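TetR family transcriptional regulator (Mycobacterium smegmatis, PDB 5XS9) probably binds operator DNA as a dimeric TetR-type regulator, BioQ, and so controls the transcription of genes of biotin metabolism. Local coordinates at residues I137-G142 against F176-L181; A11-L16 against G52-H57; A70-I75 against L180-L185. All blocks are in the same frame, centred on the assembly; numbering follows the deposited sequence.

In the fold
The three contacts sample the two halves of a TetR-type subunit. Contact 2 joins helices 5-19 and 47-58 in the DNA-binding part, while contacts 1 and 3 lie in the C-terminal helical domain, on the other side of the chain's centre. Contacts 1 and 3 share Leu180 and Leu181 on helix 170-186, their centres about 10 Å apart: this helix packs against helix 129-155 in the first and helix 71-87 in the other, and both contacts touch the second subunit. Contact 2 is remote from both, with centres about 25 Å from contact 1 and about 31 Å from contact 3, although helices 47-58 and 71-87 follow each other in the chain.

Contact 1 of 3, residues I137-G142 against F176-L181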
ATOM      1  N   ILE A 137       9.365  -2.392  -4.773  1.00 28.00           N
ATOM      2  CA  ILE A 137       8.971  -2.111  -3.399  1.00 29.30           C
ATOM      3  C   ILE A 137       7.503  -1.772  -3.303  1.00 32.15           C
ATOM      4  O   ILE A 137       6.846  -2.177  -2.325  1.00 28.16           O
ATOM      5  CB  ILE A 137       9.846  -0.991  -2.762  1.00 32.00           C
ATOM      6  CG1 ILE A 137      11.233  -1.507  -2.540  1.00 39.55           C
ATOM      7  CG2 ILE A 137       9.287  -0.505  -1.457  1.00 36.06           C
ATOM      8  CD1 ILE A 137      11.313  -2.719  -1.642  1.00 41.53           C
ATOM      9  N   TYR A 138       7.010  -0.925  -4.227  1.00 28.04           N
ATOM     10  CA  TYR A 138       5.630  -0.571  -4.170  1.00 30.32           C
ATOM     11  C   TYR A 138       4.732  -1.785  -4.284  1.00 28.97           C
ATOM     12  O   TYR A 138       3.696  -1.854  -3.601  1.00 31.79           O
ATOM     13  CB  TYR A 138       5.269   0.462  -5.215  1.00 29.78           C
ATOM     14  CG  TYR A 138       5.955   1.778  -5.039  1.00 29.90           C
ATOM     15  CD1 TYR A 138       6.041   2.379  -3.808  1.00 31.15           C
ATOM     16  CD2 TYR A 138       6.462   2.471  -6.149  1.00 34.06           C
ATOM     17  CE1 TYR A 138       6.689   3.573  -3.677  1.00 33.09           C
ATOM     18  CE2 TYR A 138       7.053   3.701  -6.027  1.00 30.86           C
ATOM     19  CZ  TYR A 138       7.137   4.261  -4.799  1.00 34.10           C
ATOM     20  OH  TYR A 138       7.768   5.494  -4.619  1.00 34.28           O
ATOM     21  N   TYR A 139       5.081  -2.698  -5.148  1.00 29.03           N
ATOM     22  CA  TYR A 139       4.333  -3.952  -5.198  1.00 30.65           C
ATOM     23  C   TYR A 139       4.319  -4.702  -3.835  1.00 29.61           C
ATOM     24  O   TYR A 139       3.255  -5.151  -3.339  1.00 27.42           O
ATOM     25  CB  TYR A 139       4.824  -4.870  -6.303  1.00 29.86           C
ATOM     26  CG  TYR A 139       4.368  -6.313  -6.141  1.00 28.51           C
ATOM     27  CD1 TYR A 139       3.046  -6.659  -6.302  1.00 28.33           C
ATOM     28  CD2 TYR A 139       5.233  -7.300  -5.662  1.00 26.20           C
ATOM     29  CE1 TYR A 139       2.614  -7.964  -6.133  1.00 30.06           C
ATOM     30  CE2 TYR A 139       4.791  -8.596  -5.440  1.00 28.18           C
ATOM     31  CZ  TYR A 139       3.471  -8.941  -5.679  1.00 30.70           C
ATOM     32  OH  TYR A 139       2.982 -10.261  -5.524  1.00 31.16           O
ATOM     33  N   VAL A 140       5.483  -4.818  -3.249  1.00 29.29           N
ATOM     34  CA  VAL A 140       5.615  -5.619  -2.016  1.00 28.81           C
ATOM     35  C   VAL A 140       4.838  -4.927  -0.877  1.00 30.75           C
ATOM     36  O   VAL A 140       4.120  -5.550  -0.097  1.00 29.93           O
ATOM     37  CB  VAL A 140       7.069  -5.772  -1.577  1.00 30.55           C
ATOM     38  CG1 VAL A 140       7.120  -6.386  -0.143  1.00 33.15           C
ATOM     39  CG2 VAL A 140       7.840  -6.572  -2.568  1.00 29.83           C
ATOM     40  N   LEU A 141       4.937  -3.620  -0.801  1.00 31.90           N
ATOM     41  CA  LEU A 141       4.163  -2.895   0.171  1.00 33.27           C
ATOM     42  C   LEU A 141       2.653  -2.880  -0.026  1.00 31.01           C
ATOM     43  O   LEU A 141       1.887  -3.028   0.952  1.00 31.73           O
ATOM     44  CB  LEU A 141       4.719  -1.447   0.377  1.00 33.39           C
ATOM     45  CG  LEU A 141       6.153  -1.308   0.820  1.00 31.27           C
ATOM     46  CD1 LEU A 141       6.512   0.182   0.693  1.00 34.98           C
ATOM     47  CD2 LEU A 141       6.345  -1.847   2.204  1.00 36.12           C
ATOM     48  N   GLY A 142       2.182  -2.706  -1.246  1.00 31.02           N
ATOM     49  CA  GLY A 142       0.729  -2.767  -1.527  1.00 30.44           C
ATOM     50  C   GLY A 142       0.191  -4.177  -1.235  1.00 28.80           C
ATOM     51  O   GLY A 142      -0.857  -4.365  -0.597  1.00 28.96           O
ATOM     52  N   PHE A 176       3.837 -15.017  -7.476  1.00 30.17           N
ATOM     53  CA  PHE A 176       3.350 -14.864  -8.848  1.00 31.95           C
ATOM     54  C   PHE A 176       3.576 -13.382  -9.289  1.00 29.26           C
ATOM     55  O   PHE A 176       4.091 -13.166 -10.362  1.00 30.24           O
ATOM     56  CB  PHE A 176       1.837 -15.165  -8.959  1.00 36.45           C
ATOM     57  CG  PHE A 176       1.315 -15.015 -10.338  1.00 36.95           C
ATOM     58  CD1 PHE A 176       1.344 -16.081 -11.218  1.00 42.52           C
ATOM     59  CD2 PHE A 176       0.864 -13.757 -10.800  1.00 38.10           C
ATOM     60  CE1 PHE A 176       0.942 -15.919 -12.526  1.00 46.02           C
ATOM     61  CE2 PHE A 176       0.439 -13.628 -12.094  1.00 37.23           C
ATOM     62  CZ  PHE A 176       0.500 -14.680 -12.962  1.00 40.84           C
ATOM     63  N   GLY A 177       3.295 -12.431  -8.419  1.00 33.38           N
ATOM     64  CA  GLY A 177       3.485 -10.985  -8.739  1.00 33.59           C
ATOM     65  C   GLY A 177       4.951 -10.648  -8.846  1.00 34.10           C
ATOM     66  O   GLY A 177       5.358  -9.899  -9.703  1.00 33.20           O
ATOM     67  N   LEU A 178       5.763 -11.197  -7.967  1.00 34.92           N
ATOM     68  CA  LEU A 178       7.188 -11.029  -8.061  1.00 36.67           C
ATOM     69  C   LEU A 178       7.754 -11.561  -9.382  1.00 35.70           C
ATOM     70  O   LEU A 178       8.583 -10.941 -10.057  1.00 38.63           O
ATOM     71  CB  LEU A 178       7.912 -11.754  -6.928  1.00 42.73           C
ATOM     72  CG  LEU A 178       8.022 -11.070  -5.577  1.00 44.79           C
ATOM     73  CD1 LEU A 178       9.028 -11.826  -4.708  1.00 46.29           C
ATOM     74  CD2 LEU A 178       8.501  -9.636  -5.750  1.00 42.59           C
ATOM     75  N   GLN A 179       7.276 -12.694  -9.789  1.00 34.24           N
ATOM     76  CA  GLN A 179       7.669 -13.221 -11.071  1.00 35.92           C
ATOM     77  C   GLN A 179       7.293 -12.388 -12.276  1.00 31.85           C
ATOM     78  O   GLN A 179       8.058 -12.320 -13.235  1.00 32.84           O
ATOM     79  CB  GLN A 179       7.180 -14.672 -11.239  1.00 39.24           C
ATOM     80  CG  GLN A 179       7.816 -15.437 -12.382  1.00 44.02           C
ATOM     81  CD  GLN A 179       9.367 -15.504 -12.309  1.00 54.97           C
ATOM     82  OE1 GLN A 179       9.966 -15.705 -11.247  1.00 55.34           O
ATOM     83  NE2 GLN A 179      10.011 -15.270 -13.448  1.00 53.85           N
ATOM     84  N   LEU A 180       6.128 -11.788 -12.282  1.00 32.02           N
ATOM     85  CA  LEU A 180       5.770 -10.835 -13.321  1.00 32.66           C
ATOM     86  C   LEU A 180       6.735  -9.690 -13.351  1.00 32.18           C
ATOM     87  O   LEU A 180       7.132  -9.275 -14.430  1.00 33.50           O
ATOM     88  CB  LEU A 180       4.398 -10.184 -13.110  1.00 33.96           C
ATOM     89  CG  LEU A 180       3.153 -10.987 -13.403  1.00 39.70           C
ATOM     90  CD1 LEU A 180       1.945 -10.127 -13.075  1.00 39.08           C
ATOM     91  CD2 LEU A 180       3.115 -11.398 -14.864  1.00 35.63           C
ATOM     92  N   LEU A 181       7.090  -9.161 -12.170  1.00 30.00           N
ATOM     93  CA  LEU A 181       8.067  -8.093 -12.153  1.00 33.14           C
ATOM     94  C   LEU A 181       9.429  -8.503 -12.682  1.00 30.61           C
ATOM     95  O   LEU A 181      10.060  -7.767 -13.392  1.00 28.53           O
ATOM     96  CB  LEU A 181       8.220  -7.552 -10.730  1.00 32.59           C
ATOM     97  CG  LEU A 181       7.040  -6.727 -10.262  1.00 36.13           C
ATOM     98  CD1 LEU A 181       7.198  -6.551  -8.773  1.00 40.72           C
ATOM     99  CD2 LEU A 181       7.054  -5.401 -11.013  1.00 37.83           C
TER
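Tyr139 carries nearly all of the meeting between helices 129-155 and 170-186, which run almost antiparallel here (168°) with their axes 10.7 Å apart. Its CG stands anti to the backbone N (chi1 163°), which sends the ring straight out toward the other helix. The side chain starts at CB, which already rests 3.8 Å from CD1 of Leu181. The same methyl follows the ring onward and lies 3.8 Å from Tyr139 CD2. One atom further, CE2 of Tyr139 comes 3.9 Å from CD2 of Leu178, a side chain that crosses the tyrosine at about a right angle. At the tip the partner is backbone: Tyr139 OH sits 3.3 Å from the CA of Gly177, and the carbonyl O of Gly177 lies over one ring face. Gly177 has no side chain, and the phenol tip lies directly against its CA, close to the helix backbone. The buried OH is not left without a polar partner, since it hydrogen-bonds the carbonyl O of Phe174, earlier on helix 170-186. Val140 adds a marginal touch to Leu178, and both pack on Cys79 of helix 71-87. Leu181 also meets Leu181 of the second subunit, and Tyr139 meets Thr135 there. An antiparallel helix pair that also meets the second subunit in this way is characteristic of the four-helix dimer interface of TetR-family regulators.

Contact 2 of 3, residues A11-L16 against G52-H57; sequences AATKIL and GAVADH
A buried, nearly perpendicular helix crossing (-84°) joins helix 5-19 to helix 47-58 within the DNA-binding part of the subunit, combining a small apolar core with one hydrogen bond. The backbones come close, with the CA atoms of Thr13 and Val54 6.2 Å apart. Val54 is the centre of the contact, its two methyls spread over different partners. CG2, beside its own backbone N, reaches the CB of Ala12 at 3.6 Å. CG1, anti to the backbone N (chi1 167°), faces Thr13 OG1 at 3.7 Å and looks more loosely toward Leu16 CD2. Leu95 of helix 92-101 packs on both Val54 and Leu16, extending the apolar cluster toward the C-terminal domain. One turn after Val54, His57 sends its ring toward helix 5-19, CG anti to the backbone N, and donates from ND1 to Thr13 OG1 over 3.2 Å. The oxygen is not in the imidazole plane but tilted 30° out of it, while Thr13 CG2 lies at the ring edge and in its plane. Thr13 OG1 also hydrogen-bonds the carbonyl O of Val9, one turn back on its own helix, so two bonds hold the hydroxyl and fix its rotation. Such a crossing is characteristic of the N-terminal part of TetR-family proteins, where the fourth helix, after the helix-turn-helix, crosses the first and leads on to the C-terminal domain.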
ATOM      1  N   ALA A  11      10.491  -1.169  23.421  1.00 43.70           N
ATOM      2  CA  ALA A  11       9.209  -0.903  24.078  1.00 48.07           C
ATOM      3  C   ALA A  11       8.196  -0.423  23.027  1.00 41.42           C
ATOM      4  O   ALA A  11       7.014  -0.813  23.040  1.00 42.76           O
ATOM      5  CB  ALA A  11       9.370   0.149  25.169  1.00 46.72           C
ATOM      6  N   ALA A  12       8.662   0.446  22.150  1.00 38.55           N
ATOM      7  CA  ALA A  12       7.762   1.023  21.102  1.00 42.11           C
ATOM      8  C   ALA A  12       7.222  -0.085  20.186  1.00 40.33           C
ATOM      9  O   ALA A  12       6.042  -0.078  19.817  1.00 36.80           O
ATOM     10  CB  ALA A  12       8.524   2.045  20.299  1.00 37.99           C
ATOM     11  N   THR A  13       8.078  -1.091  19.919  1.00 39.70           N
ATOM     12  CA  THR A  13       7.743  -2.230  19.066  1.00 44.45           C
ATOM     13  C   THR A  13       6.728  -3.145  19.729  1.00 42.43           C
ATOM     14  O   THR A  13       5.786  -3.654  19.097  1.00 38.14           O
ATOM     15  CB  THR A  13       9.048  -2.981  18.616  1.00 40.86           C
ATOM     16  OG1 THR A  13       9.808  -2.044  17.863  1.00 40.96           O
ATOM     17  CG2 THR A  13       8.771  -4.184  17.790  1.00 43.78           C
ATOM     18  N   LYS A  14       6.866  -3.303  21.022  1.00 43.33           N
ATOM     19  CA  LYS A  14       5.880  -4.067  21.791  1.00 49.11           C
ATOM     20  C   LYS A  14       4.482  -3.395  21.837  1.00 40.67           C
ATOM     21  O   LYS A  14       3.465  -4.051  21.738  1.00 40.12           O
ATOM     22  CB  LYS A  14       6.437  -4.264  23.215  1.00 59.49           C
ATOM     23  CG  LYS A  14       5.638  -5.213  24.089  1.00 63.35           C
ATOM     24  CD  LYS A  14       6.398  -5.475  25.385  1.00 70.13           C
ATOM     25  CE  LYS A  14       5.464  -5.791  26.538  1.00 70.29           C
ATOM     26  NZ  LYS A  14       4.458  -6.812  26.149  1.00 67.48           N
ATOM     27  N   ILE A  15       4.435  -2.078  21.938  1.00 38.80           N
ATOM     28  CA  ILE A  15       3.153  -1.381  21.868  1.00 41.44           C
ATOM     29  C   ILE A  15       2.502  -1.641  20.486  1.00 42.61           C
ATOM     30  O   ILE A  15       1.299  -1.916  20.367  1.00 45.10           O
ATOM     31  CB  ILE A  15       3.341   0.132  22.112  1.00 41.04           C
ATOM     32  CG1 ILE A  15       3.743   0.363  23.575  1.00 48.84           C
ATOM     33  CG2 ILE A  15       2.069   0.918  21.821  1.00 43.95           C
ATOM     34  CD1 ILE A  15       4.394   1.696  23.849  1.00 46.04           C
ATOM     35  N   LEU A  16       3.313  -1.526  19.449  1.00 40.88           N
ATOM     36  CA  LEU A  16       2.878  -1.796  18.095  1.00 37.61           C
ATOM     37  C   LEU A  16       2.330  -3.177  17.989  1.00 36.59           C
ATOM     38  O   LEU A  16       1.213  -3.342  17.519  1.00 39.25           O
ATOM     39  CB  LEU A  16       4.025  -1.576  17.101  1.00 35.79           C
ATOM     40  CG  LEU A  16       3.662  -2.027  15.673  1.00 38.20           C
ATOM     41  CD1 LEU A  16       2.821  -0.977  14.984  1.00 40.67           C
ATOM     42  CD2 LEU A  16       4.930  -2.242  14.906  1.00 41.81           C
ATOM     43  N   GLY A  52      10.148   5.791  12.244  1.00 36.29           N
ATOM     44  CA  GLY A  52      11.354   5.406  11.472  1.00 38.91           C
ATOM     45  C   GLY A  52      12.305   4.405  12.177  1.00 37.77           C
ATOM     46  O   GLY A  52      12.792   3.441  11.563  1.00 37.11           O
ATOM     47  N   ALA A  53      12.571   4.626  13.460  1.00 37.92           N
ATOM     48  CA  ALA A  53      13.423   3.728  14.217  1.00 39.30           C
ATOM     49  C   ALA A  53      12.724   2.425  14.414  1.00 33.84           C
ATOM     50  O   ALA A  53      13.321   1.385  14.390  1.00 35.83           O
ATOM     51  CB  ALA A  53      13.740   4.341  15.590  1.00 43.40           C
ATOM     52  N   VAL A  54      11.430   2.459  14.690  1.00 34.70           N
ATOM     53  CA  VAL A  54      10.728   1.224  14.866  1.00 37.86           C
ATOM     54  C   VAL A  54      10.708   0.456  13.493  1.00 39.31           C
ATOM     55  O   VAL A  54      10.873  -0.802  13.448  1.00 37.83           O
ATOM     56  CB  VAL A  54       9.293   1.450  15.350  1.00 39.48           C
ATOM     57  CG1 VAL A  54       8.496   0.188  15.211  1.00 38.67           C
ATOM     58  CG2 VAL A  54       9.253   1.934  16.782  1.00 37.85           C
ATOM     59  N   ALA A  55      10.478   1.181  12.404  1.00 37.85           N
ATOM     60  CA  ALA A  55      10.613   0.566  11.013  1.00 41.09           C
ATOM     61  C   ALA A  55      11.990  -0.141  10.825  1.00 40.33           C
ATOM     62  O   ALA A  55      12.061  -1.315  10.414  1.00 39.05           O
ATOM     63  CB  ALA A  55      10.391   1.614   9.934  1.00 41.06           C
ATOM     64  N   ASP A  56      13.084   0.540  11.191  1.00 37.39           N
ATOM     65  CA  ASP A  56      14.428  -0.083  11.029  1.00 39.95           C
ATOM     66  C   ASP A  56      14.664  -1.247  11.912  1.00 39.73           C
ATOM     67  O   ASP A  56      15.327  -2.184  11.525  1.00 40.98           O
ATOM     68  CB  ASP A  56      15.528   0.937  11.118  1.00 45.60           C
ATOM     69  CG  ASP A  56      15.473   1.874   9.942  1.00 45.36           C
ATOM     70  OD1 ASP A  56      14.946   1.485   8.859  1.00 44.83           O
ATOM     71  OD2 ASP A  56      15.927   2.985  10.048  1.00 42.92           O
ATOM     72  N   HIS A  57      14.000  -1.263  13.048  1.00 39.34           N
ATOM     73  CA  HIS A  57      14.131  -2.359  13.979  1.00 40.11           C
ATOM     74  C   HIS A  57      13.392  -3.576  13.449  1.00 44.91           C
ATOM     75  O   HIS A  57      13.917  -4.690  13.491  1.00 42.54           O
ATOM     76  CB  HIS A  57      13.565  -1.931  15.348  1.00 42.74           C
ATOM     77  CG  HIS A  57      13.654  -2.991  16.391  1.00 42.38           C
ATOM     78  ND1 HIS A  57      12.546  -3.547  16.982  1.00 51.88           N
ATOM     79  CD2 HIS A  57      14.719  -3.588  16.960  1.00 44.33           C
ATOM     80  CE1 HIS A  57      12.922  -4.468  17.846  1.00 49.79           C
ATOM     81  NE2 HIS A  57      14.235  -4.521  17.840  1.00 51.76           N
TER

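Contact 3 of 3, residues A70-I75 against L180-L185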
ATOM      1  N   ALA A  70      22.074 -15.298  -8.661  1.00 40.57           N
ATOM      2  CA  ALA A  70      21.696 -14.708  -9.909  1.00 40.02           C
ATOM      3  C   ALA A  70      20.634 -13.589  -9.643  1.00 40.20           C
ATOM      4  O   ALA A  70      19.900 -13.624  -8.643  1.00 38.26           O
ATOM      5  CB  ALA A  70      21.205 -15.802 -10.823  1.00 41.16           C
ATOM      6  N   TRP A  71      20.578 -12.577 -10.509  1.00 35.14           N
ATOM      7  CA  TRP A  71      19.796 -11.389 -10.197  1.00 34.32           C
ATOM      8  C   TRP A  71      18.310 -11.727  -9.936  1.00 27.97           C
ATOM      9  O   TRP A  71      17.736 -11.147  -9.021  1.00 31.65           O
ATOM     10  CB  TRP A  71      19.947 -10.269 -11.252  1.00 34.10           C
ATOM     11  CG  TRP A  71      19.403 -10.528 -12.589  1.00 32.67           C
ATOM     12  CD1 TRP A  71      20.080 -11.009 -13.721  1.00 32.40           C
ATOM     13  CD2 TRP A  71      18.022 -10.383 -12.988  1.00 32.88           C
ATOM     14  NE1 TRP A  71      19.183 -11.119 -14.772  1.00 35.36           N
ATOM     15  CE2 TRP A  71      17.936 -10.715 -14.350  1.00 32.35           C
ATOM     16  CE3 TRP A  71      16.878  -9.949 -12.334  1.00 32.63           C
ATOM     17  CZ2 TRP A  71      16.744 -10.642 -15.069  1.00 33.44           C
ATOM     18  CZ3 TRP A  71      15.647  -9.887 -13.090  1.00 30.52           C
ATOM     19  CH2 TRP A  71      15.608 -10.254 -14.397  1.00 32.50           C
ATOM     20  N   ARG A  72      17.736 -12.638 -10.685  1.00 33.26           N
ATOM     21  CA  ARG A  72      16.342 -13.042 -10.456  1.00 37.93           C
ATOM     22  C   ARG A  72      16.083 -13.500  -9.029  1.00 42.50           C
ATOM     23  O   ARG A  72      15.111 -13.079  -8.360  1.00 36.07           O
ATOM     24  CB  ARG A  72      15.873 -14.123 -11.463  1.00 39.08           C
ATOM     25  CG  ARG A  72      15.793 -13.629 -12.900  1.00 37.42           C
ATOM     26  CD  ARG A  72      15.534 -14.802 -13.824  1.00 41.12           C
ATOM     27  NE  ARG A  72      15.287 -14.420 -15.213  1.00 39.87           N
ATOM     28  CZ  ARG A  72      16.239 -14.081 -16.099  1.00 42.60           C
ATOM     29  NH1 ARG A  72      17.525 -14.016 -15.768  1.00 41.59           N
ATOM     30  NH2 ARG A  72      15.894 -13.745 -17.327  1.00 44.46           N
ATOM     31  N   GLU A  73      16.997 -14.329  -8.550  1.00 40.86           N
ATOM     32  CA  GLU A  73      16.907 -14.909  -7.238  1.00 42.93           C
ATOM     33  C   GLU A  73      17.251 -13.880  -6.191  1.00 38.06           C
ATOM     34  O   GLU A  73      16.694 -13.864  -5.108  1.00 35.44           O
ATOM     35  CB  GLU A  73      17.821 -16.176  -7.136  1.00 47.60           C
ATOM     36  CG  GLU A  73      17.178 -17.460  -7.658  1.00 55.96           C
ATOM     37  CD  GLU A  73      16.830 -17.513  -9.160  1.00 75.53           C
ATOM     38  OE1 GLU A  73      15.604 -17.715  -9.507  1.00 78.44           O
ATOM     39  OE2 GLU A  73      17.765 -17.362 -10.000  1.00 74.84           O
ATOM     40  N   GLN A  74      18.111 -12.938  -6.487  1.00 34.09           N
ATOM     41  CA  GLN A  74      18.250 -11.841  -5.569  1.00 35.15           C
ATOM     42  C   GLN A  74      16.943 -11.055  -5.281  1.00 38.16           C
ATOM     43  O   GLN A  74      16.692 -10.606  -4.125  1.00 35.36           O
ATOM     44  CB  GLN A  74      19.249 -10.791  -6.093  1.00 43.66           C
ATOM     45  CG  GLN A  74      20.706 -11.310  -6.236  1.00 45.17           C
ATOM     46  CD  GLN A  74      21.613 -10.330  -6.937  1.00 45.62           C
ATOM     47  OE1 GLN A  74      21.498  -9.119  -6.801  1.00 42.20           O
ATOM     48  NE2 GLN A  74      22.551 -10.880  -7.715  1.00 50.38           N
ATOM     49  N   ILE A  75      16.187 -10.788  -6.344  1.00 32.61           N
ATOM     50  CA  ILE A  75      14.933 -10.064  -6.165  1.00 31.89           C
ATOM     51  C   ILE A  75      13.987 -10.933  -5.342  1.00 28.87           C
ATOM     52  O   ILE A  75      13.394 -10.469  -4.374  1.00 31.96           O
ATOM     53  CB  ILE A  75      14.315  -9.737  -7.495  1.00 29.85           C
ATOM     54  CG1 ILE A  75      15.165  -8.599  -8.123  1.00 32.55           C
ATOM     55  CG2 ILE A  75      12.859  -9.305  -7.271  1.00 30.63           C
ATOM     56  CD1 ILE A  75      14.853  -8.405  -9.512  1.00 34.46           C
ATOM     57  N   LEU A 180       6.128 -11.788 -12.282  1.00 32.02           N
ATOM     58  CA  LEU A 180       5.770 -10.835 -13.321  1.00 32.66           C
ATOM     59  C   LEU A 180       6.735  -9.690 -13.351  1.00 32.18           C
ATOM     60  O   LEU A 180       7.132  -9.275 -14.430  1.00 33.50           O
ATOM     61  CB  LEU A 180       4.398 -10.184 -13.110  1.00 33.96           C
ATOM     62  CG  LEU A 180       3.153 -10.987 -13.403  1.00 39.70           C
ATOM     63  CD1 LEU A 180       1.945 -10.127 -13.075  1.00 39.08           C
ATOM     64  CD2 LEU A 180       3.115 -11.398 -14.864  1.00 35.63           C
ATOM     65  N   LEU A 181       7.090  -9.161 -12.170  1.00 30.00           N
ATOM     66  CA  LEU A 181       8.067  -8.093 -12.153  1.00 33.14           C
ATOM     67  C   LEU A 181       9.429  -8.503 -12.682  1.00 30.61           C
ATOM     68  O   LEU A 181      10.060  -7.767 -13.392  1.00 28.53           O
ATOM     69  CB  LEU A 181       8.220  -7.552 -10.730  1.00 32.59           C
ATOM     70  CG  LEU A 181       7.040  -6.727 -10.262  1.00 36.13           C
ATOM     71  CD1 LEU A 181       7.198  -6.551  -8.773  1.00 40.72           C
ATOM     72  CD2 LEU A 181       7.054  -5.401 -11.013  1.00 37.83           C
ATOM     73  N   VAL A 182       9.884  -9.701 -12.307  1.00 29.35           N
ATOM     74  CA  VAL A 182      11.129 -10.220 -12.762  1.00 31.96           C
ATOM     75  C   VAL A 182      11.145 -10.421 -14.248  1.00 32.25           C
ATOM     76  O   VAL A 182      12.101 -10.055 -14.887  1.00 32.77           O
ATOM     77  CB  VAL A 182      11.449 -11.562 -11.975  1.00 36.55           C
ATOM     78  CG1 VAL A 182      12.493 -12.383 -12.616  1.00 39.91           C
ATOM     79  CG2 VAL A 182      11.839 -11.212 -10.555  1.00 33.80           C
ATOM     80  N   ASP A 183      10.102 -11.000 -14.783  1.00 30.36           N
ATOM     81  CA  ASP A 183      10.000 -11.135 -16.230  1.00 36.60           C
ATOM     82  C   ASP A 183       9.961  -9.793 -16.941  1.00 35.98           C
ATOM     83  O   ASP A 183      10.588  -9.675 -17.991  1.00 34.72           O
ATOM     84  CB  ASP A 183       8.795 -11.964 -16.627  1.00 40.12           C
ATOM     85  CG  ASP A 183       8.988 -13.450 -16.306  1.00 44.46           C
ATOM     86  OD1 ASP A 183      10.096 -13.915 -16.358  1.00 45.26           O
ATOM     87  OD2 ASP A 183       8.043 -14.136 -15.986  1.00 41.24           O
ATOM     88  N   GLY A 184       9.307  -8.786 -16.350  1.00 31.42           N
ATOM     89  CA  GLY A 184       9.335  -7.425 -16.908  1.00 30.44           C
ATOM     90  C   GLY A 184      10.710  -6.767 -16.881  1.00 35.38           C
ATOM     91  O   GLY A 184      11.107  -6.130 -17.833  1.00 35.84           O
ATOM     92  N   LEU A 185      11.468  -6.989 -15.810  1.00 31.82           N
ATOM     93  CA  LEU A 185      12.817  -6.520 -15.751  1.00 30.37           C
ATOM     94  C   LEU A 185      13.659  -7.173 -16.822  1.00 32.60           C
ATOM     95  O   LEU A 185      14.451  -6.487 -17.481  1.00 35.66           O
ATOM     96  CB  LEU A 185      13.427  -6.733 -14.379  1.00 29.51           C
ATOM     97  CG  LEU A 185      12.911  -5.915 -13.220  1.00 30.90           C
ATOM     98  CD1 LEU A 185      13.277  -6.427 -11.859  1.00 32.08           C
ATOM     99  CD2 LEU A 185      13.324  -4.428 -13.318  1.00 29.96           C
TER
HETATM  100  O   HOH W   1      12.651 -14.514 -15.894  1.00 51.80           O
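The first turn of helix 71-87 packs tightly on its inner side against helix 170-186 and opens to water on the other, the segments running roughly antiparallel at 146°. In the tight part, Ile75 and Leu185 meet tip to tip, their CD1 methyls only 3.5 Å apart and closer than usual van der Waals contact. Val182 fills the centre. Its CG2 rests 3.9 Å from CG2 of Ile75, while CG1 turns the other way to meet Arg72 CG at 3.5 Å. Trp71 frames this core: CG occupies the crowded position between the backbone N and the carbonyl carbon (chi1 67°), which lets the far end of the indole reach helix 170-186, where CH2, at the ring edge, meets the carbonyl O of Val182 at 3.5 Å. Ala121 and Ala122 of helix 106-122 also pack on the indole. Toward solvent the contact loosens. Arg72, extended from CG to NE, lays its guanidinium against Trp71, CZ2 of Trp71 lying 3.5 Å above the plane of the Arg72 guanidinium, over its centre. The edge of the group faces a water, to which Arg72 NE donates over 2.7 Å and which in turn donates to Asp183 OD1. The opposite charges thus meet through water, NE of Arg72 and OD1 of Asp183 lying 5.3 Å apart. This antiparallel packing of helices 71-87 and 170-186 belongs to the all-helical C-terminal domain of TetR-family regulators.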